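Local atomic coordinates of alpha-pyrone synthesis polyketide synthase-like Pks18 (Mycobacterium tuberculosis, PDB entry 1TED), a protein that probably extends medium- and long-chain acyl-CoA starters with malonyl-CoA to make tri- and tetraketide alpha-pyrones, as a type III polyketide synthase. Residues A[301-313]-A[364-376]. Sequence-based numbering, arbitrary orientation.
Sequences GLQISDIDLWAIH and ESAKAISTGVAFA
Strand 310-312 runs parallel to strand 370-376, their axes 9° apart, and Ala311 sits at the centre of the ladder: its N gives a hydrogen bond to Val373 O (2.9 Å) and its O takes one from Phe375 N. His313 N then donates to Phe375 O, while the bond from Val373 N to Leu309 O is weak. Trp310, Ile312, Val373 and Phe375 share one face of the sheet. The six-membered part of the indole lies alongside Val373, CZ3 packing on its CB at 3.6 Å, and Ile307 CG2 sits over an indole face, toward the rim. Phe375, its CG set between the backbone N and the carbonyl carbon (chi1 59°), lies alongside Ile312 and brings CZ to 3.7 Å from Ile312 CG1. Ile307 crosses Thr371 and Val373 at about right angles, its CD1 touching CG2 of each, and helix 281-299 packs over this side. On the reverse face Ala311 CB and Ala374 CB touch at 3.5 Å, and Val355 and Met359 of helix 349-361 pack on Ala311. At this edge of the C-terminal half of the thiolase fold, the intervening helices make a beta-alpha-beta type of crossover. His313 carries the edge strand to the active site, where its side chain touches Cys175, the probable nucleophile, and Asn346, consistent with the Cys-His-Asn triad of type III polyketide synthases. Beyond the ladder Asp308 OD2 takes Thr371 N on its anti lone pair (3.0 Å, 171° at the hydrogen), and OD1 offers its syn lone pair to Lys367 NZ in a salt bridge of 3.2 Å.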
loop_
_atom_site.group_PDB
_atom_site.type_symbol
_atom_site.label_atom_id
_atom_site.label_comp_id
_atom_site.label_asym_id
_atom_site.label_seq_id
_atom_site.Cartn_x
_atom_site.Cartn_y
_atom_site.Cartn_z
ATOM N N GLY A 301 4.558 31.235 -1.278
ATOM C CA GLY A 301 4.845 32.592 -0.840
ATOM C C GLY A 301 5.236 32.754 0.614
ATOM O O GLY A 301 4.931 33.777 1.235
ATOM N N LEU A 302 5.943 31.762 1.145
ATOM C CA LEU A 302 6.355 31.786 2.538
ATOM C C LEU A 302 7.817 31.410 2.736
ATOM O O LEU A 302 8.461 30.845 1.846
ATOM C CB LEU A 302 5.482 30.821 3.339
ATOM C CG LEU A 302 3.975 31.087 3.341
ATOM C CD1 LEU A 302 3.217 29.816 3.738
ATOM C CD2 LEU A 302 3.669 32.231 4.293
ATOM N N GLN A 303 8.323 31.742 3.920
ATOM C CA GLN A 303 9.693 31.443 4.331
ATOM C C GLN A 303 9.509 30.678 5.630
ATOM O O GLN A 303 8.410 30.645 6.173
ATOM C CB GLN A 303 10.478 32.702 4.681
ATOM C CG GLN A 303 10.409 33.859 3.725
ATOM C CD GLN A 303 10.970 35.105 4.382
ATOM O OE1 GLN A 303 11.996 35.042 5.060
ATOM N NE2 GLN A 303 10.302 36.239 4.196
ATOM N N ILE A 304 10.593 30.115 6.145
ATOM C CA ILE A 304 10.548 29.360 7.391
ATOM C C ILE A 304 10.117 30.202 8.605
ATOM O O ILE A 304 9.428 29.705 9.494
ATOM C CB ILE A 304 11.922 28.694 7.663
ATOM C CG1 ILE A 304 12.233 27.691 6.545
ATOM C CG2 ILE A 304 11.914 27.987 9.003
ATOM C CD1 ILE A 304 13.571 26.967 6.696
ATOM N N SER A 305 10.501 31.476 8.628
ATOM C CA SER A 305 10.159 32.375 9.737
ATOM C C SER A 305 8.676 32.740 9.842
ATOM O O SER A 305 8.236 33.258 10.867
ATOM C CB SER A 305 10.977 33.667 9.634
ATOM O OG SER A 305 10.679 34.365 8.435
ATOM N N ASP A 306 7.908 32.489 8.787
ATOM C CA ASP A 306 6.477 32.791 8.796
ATOM C C ASP A 306 5.654 31.737 9.529
ATOM O O ASP A 306 4.541 32.012 9.975
ATOM C CB ASP A 306 5.919 32.853 7.371
ATOM C CG ASP A 306 6.446 34.013 6.578
ATOM O OD1 ASP A 306 6.475 35.142 7.115
ATOM O OD2 ASP A 306 6.808 33.794 5.404
ATOM N N ILE A 307 6.202 30.536 9.652
ATOM C CA ILE A 307 5.478 29.418 10.248
ATOM C C ILE A 307 5.206 29.342 11.756
ATOM O O ILE A 307 6.110 29.482 12.569
ATOM C CB ILE A 307 6.152 28.077 9.814
ATOM C CG1 ILE A 307 6.223 28.000 8.281
ATOM C CG2 ILE A 307 5.402 26.894 10.393
ATOM C CD1 ILE A 307 4.861 28.158 7.570
ATOM N N ASP A 308 3.939 29.117 12.108
ATOM C CA ASP A 308 3.514 28.922 13.505
ATOM C C ASP A 308 3.307 27.408 13.520
ATOM O O ASP A 308 2.564 26.893 12.688
ATOM C CB ASP A 308 2.130 29.517 13.800
ATOM C CG ASP A 308 1.891 30.857 13.146
ATOM O OD1 ASP A 308 2.478 31.862 13.612
ATOM O OD2 ASP A 308 1.098 30.900 12.176
ATOM N N LEU A 309 3.928 26.678 14.428
ATOM C CA LEU A 309 3.721 25.223 14.451
ATOM C C LEU A 309 4.579 24.429 13.477
ATOM O O LEU A 309 4.499 24.585 12.258
ATOM C CB LEU A 309 2.256 24.848 14.165
ATOM C CG LEU A 309 1.098 25.459 14.959
ATOM C CD1 LEU A 309 -0.224 24.953 14.403
ATOM C CD2 LEU A 309 1.240 25.106 16.422
ATOM N N TRP A 310 5.393 23.559 14.043
ATOM C CA TRP A 310 6.233 22.684 13.270
ATOM C C TRP A 310 5.928 21.287 13.782
ATOM O O TRP A 310 6.370 20.895 14.860
ATOM C CB TRP A 310 7.706 23.040 13.460
ATOM C CG TRP A 310 8.095 24.297 12.723
ATOM C CD1 TRP A 310 8.152 25.568 13.227
ATOM C CD2 TRP A 310 8.435 24.404 11.333
ATOM N NE1 TRP A 310 8.504 26.455 12.239
ATOM C CE2 TRP A 310 8.683 25.767 11.067
ATOM C CE3 TRP A 310 8.552 23.479 10.287
ATOM C CZ2 TRP A 310 9.042 26.230 9.794
ATOM C CZ3 TRP A 310 8.908 23.942 9.017
ATOM C CH2 TRP A 310 9.149 25.306 8.787
ATOM N N ALA A 311 5.128 20.554 13.019
ATOM C CA ALA A 311 4.764 19.187 13.382
ATOM C C ALA A 311 5.841 18.260 12.831
ATOM O O ALA A 311 5.674 17.614 11.789
ATOM C CB ALA A 311 3.381 18.826 12.805
ATOM N N ILE A 312 6.962 18.219 13.541
ATOM C CA ILE A 312 8.088 17.392 13.153
ATOM C C ILE A 312 7.882 15.978 13.662
ATOM O O ILE A 312 7.633 15.775 14.848
ATOM C CB ILE A 312 9.397 17.947 13.744
ATOM C CG1 ILE A 312 9.633 19.372 13.221
ATOM C CG2 ILE A 312 10.557 17.011 13.415
ATOM C CD1 ILE A 312 10.822 20.071 13.848
ATOM N N HIS A 313 7.976 14.998 12.770
ATOM C CA HIS A 313 7.804 13.620 13.189
ATOM C C HIS A 313 8.698 13.304 14.386
ATOM O O HIS A 313 9.924 13.345 14.282
ATOM C CB HIS A 313 8.146 12.645 12.069
ATOM C CG HIS A 313 8.172 11.225 12.532
ATOM N ND1 HIS A 313 7.049 10.586 13.014
ATOM C CD2 HIS A 313 9.202 10.367 12.723
ATOM C CE1 HIS A 313 7.387 9.402 13.492
ATOM N NE2 HIS A 313 8.689 9.246 13.328
ATOM N N GLU A 364 -1.101 28.091 19.675
ATOM C CA GLU A 364 0.264 28.485 20.021
ATOM C C GLU A 364 0.410 30.002 20.031
ATOM O O GLU A 364 1.434 30.538 20.451
ATOM C CB GLU A 364 1.254 27.888 19.016
ATOM C CG GLU A 364 1.281 28.576 17.646
ATOM C CD GLU A 364 -0.080 28.650 16.962
ATOM O OE1 GLU A 364 -0.834 27.654 17.003
ATOM O OE2 GLU A 364 -0.387 29.703 16.364
ATOM N N SER A 365 -0.623 30.687 19.557
ATOM C CA SER A 365 -0.624 32.139 19.505
ATOM C C SER A 365 -2.068 32.610 19.449
ATOM O O SER A 365 -2.991 31.796 19.436
ATOM C CB SER A 365 0.131 32.633 18.272
ATOM O OG SER A 365 -0.560 32.281 17.088
ATOM N N ALA A 366 -2.259 33.924 19.397
ATOM C CA ALA A 366 -3.594 34.498 19.370
ATOM C C ALA A 366 -4.127 34.811 17.978
ATOM O O ALA A 366 -5.269 35.238 17.830
ATOM C CB ALA A 366 -3.624 35.756 20.224
ATOM N N LYS A 367 -3.315 34.595 16.954
ATOM C CA LYS A 367 -3.759 34.889 15.599
ATOM C C LYS A 367 -4.803 33.895 15.121
ATOM O O LYS A 367 -4.703 32.703 15.396
ATOM C CB LYS A 367 -2.558 34.911 14.646
ATOM C CG LYS A 367 -1.686 33.674 14.716
ATOM C CD LYS A 367 -0.259 33.958 14.263
ATOM C CE LYS A 367 -0.181 34.344 12.797
ATOM N NZ LYS A 367 1.240 34.512 12.362
ATOM N N ALA A 368 -5.822 34.401 14.431
ATOM C CA ALA A 368 -6.877 33.556 13.886
ATOM C C ALA A 368 -6.241 32.915 12.670
ATOM O O ALA A 368 -5.855 33.615 11.740
ATOM C CB ALA A 368 -8.064 34.395 13.469
ATOM N N ILE A 369 -6.134 31.592 12.693
ATOM C CA ILE A 369 -5.514 30.795 11.631
ATOM C C ILE A 369 -4.010 30.683 11.850
ATOM O O ILE A 369 -3.256 31.633 11.651
ATOM C CB ILE A 369 -5.736 31.364 10.201
ATOM C CG1 ILE A 369 -7.222 31.481 9.889
ATOM C CG2 ILE A 369 -5.076 30.433 9.171
ATOM C CD1 ILE A 369 -7.499 31.921 8.464
ATOM N N SER A 370 -3.580 29.503 12.272
ATOM C CA SER A 370 -2.169 29.242 12.503
ATOM C C SER A 370 -1.686 28.463 11.281
ATOM O O SER A 370 -2.372 27.557 10.810
ATOM C CB SER A 370 -2.007 28.414 13.776
ATOM O OG SER A 370 -2.691 29.037 14.847
ATOM N N THR A 371 -0.528 28.822 10.744
ATOM C CA THR A 371 -0.019 28.116 9.575
ATOM C C THR A 371 1.100 27.185 9.999
ATOM O O THR A 371 2.033 27.603 10.667
ATOM C CB THR A 371 0.504 29.104 8.511
ATOM O OG1 THR A 371 -0.589 29.884 8.022
ATOM C CG2 THR A 371 1.147 28.367 7.344
ATOM N N GLY A 372 1.021 25.925 9.599
ATOM C CA GLY A 372 2.060 25.003 9.994
ATOM C C GLY A 372 2.557 24.078 8.908
ATOM O O GLY A 372 1.934 23.920 7.858
ATOM N N VAL A 373 3.711 23.482 9.173
ATOM C CA VAL A 373 4.323 22.535 8.265
ATOM C C VAL A 373 4.561 21.257 9.057
ATOM O O VAL A 373 5.051 21.291 10.192
ATOM C CB VAL A 373 5.698 23.012 7.745
ATOM C CG1 VAL A 373 6.319 21.909 6.891
ATOM C CG2 VAL A 373 5.560 24.332 6.944
ATOM N N ALA A 374 4.189 20.133 8.465
ATOM C CA ALA A 374 4.399 18.852 9.106
ATOM C C ALA A 374 5.233 18.018 8.146
ATOM O O ALA A 374 5.119 18.163 6.924
ATOM C CB ALA A 374 3.070 18.173 9.379
ATOM N N PHE A 375 6.108 17.187 8.692
ATOM C CA PHE A 375 6.907 16.312 7.855
ATOM C C PHE A 375 7.452 15.154 8.653
ATOM O O PHE A 375 7.584 15.235 9.868
ATOM C CB PHE A 375 8.044 17.067 7.139
ATOM C CG PHE A 375 9.015 17.756 8.059
ATOM C CD1 PHE A 375 9.969 17.035 8.755
ATOM C CD2 PHE A 375 8.985 19.136 8.205
ATOM C CE1 PHE A 375 10.880 17.679 9.582
ATOM C CE2 PHE A 375 9.892 19.784 9.030
ATOM C CZ PHE A 375 10.840 19.055 9.718
ATOM N N ALA A 376 7.735 14.067 7.946
ATOM C CA ALA A 376 8.273 12.859 8.542
ATOM C C ALA A 376 9.214 12.247 7.517
ATOM O O ALA A 376 9.333 12.756 6.393
ATOM C CB ALA A 376 7.150 11.899 8.882
#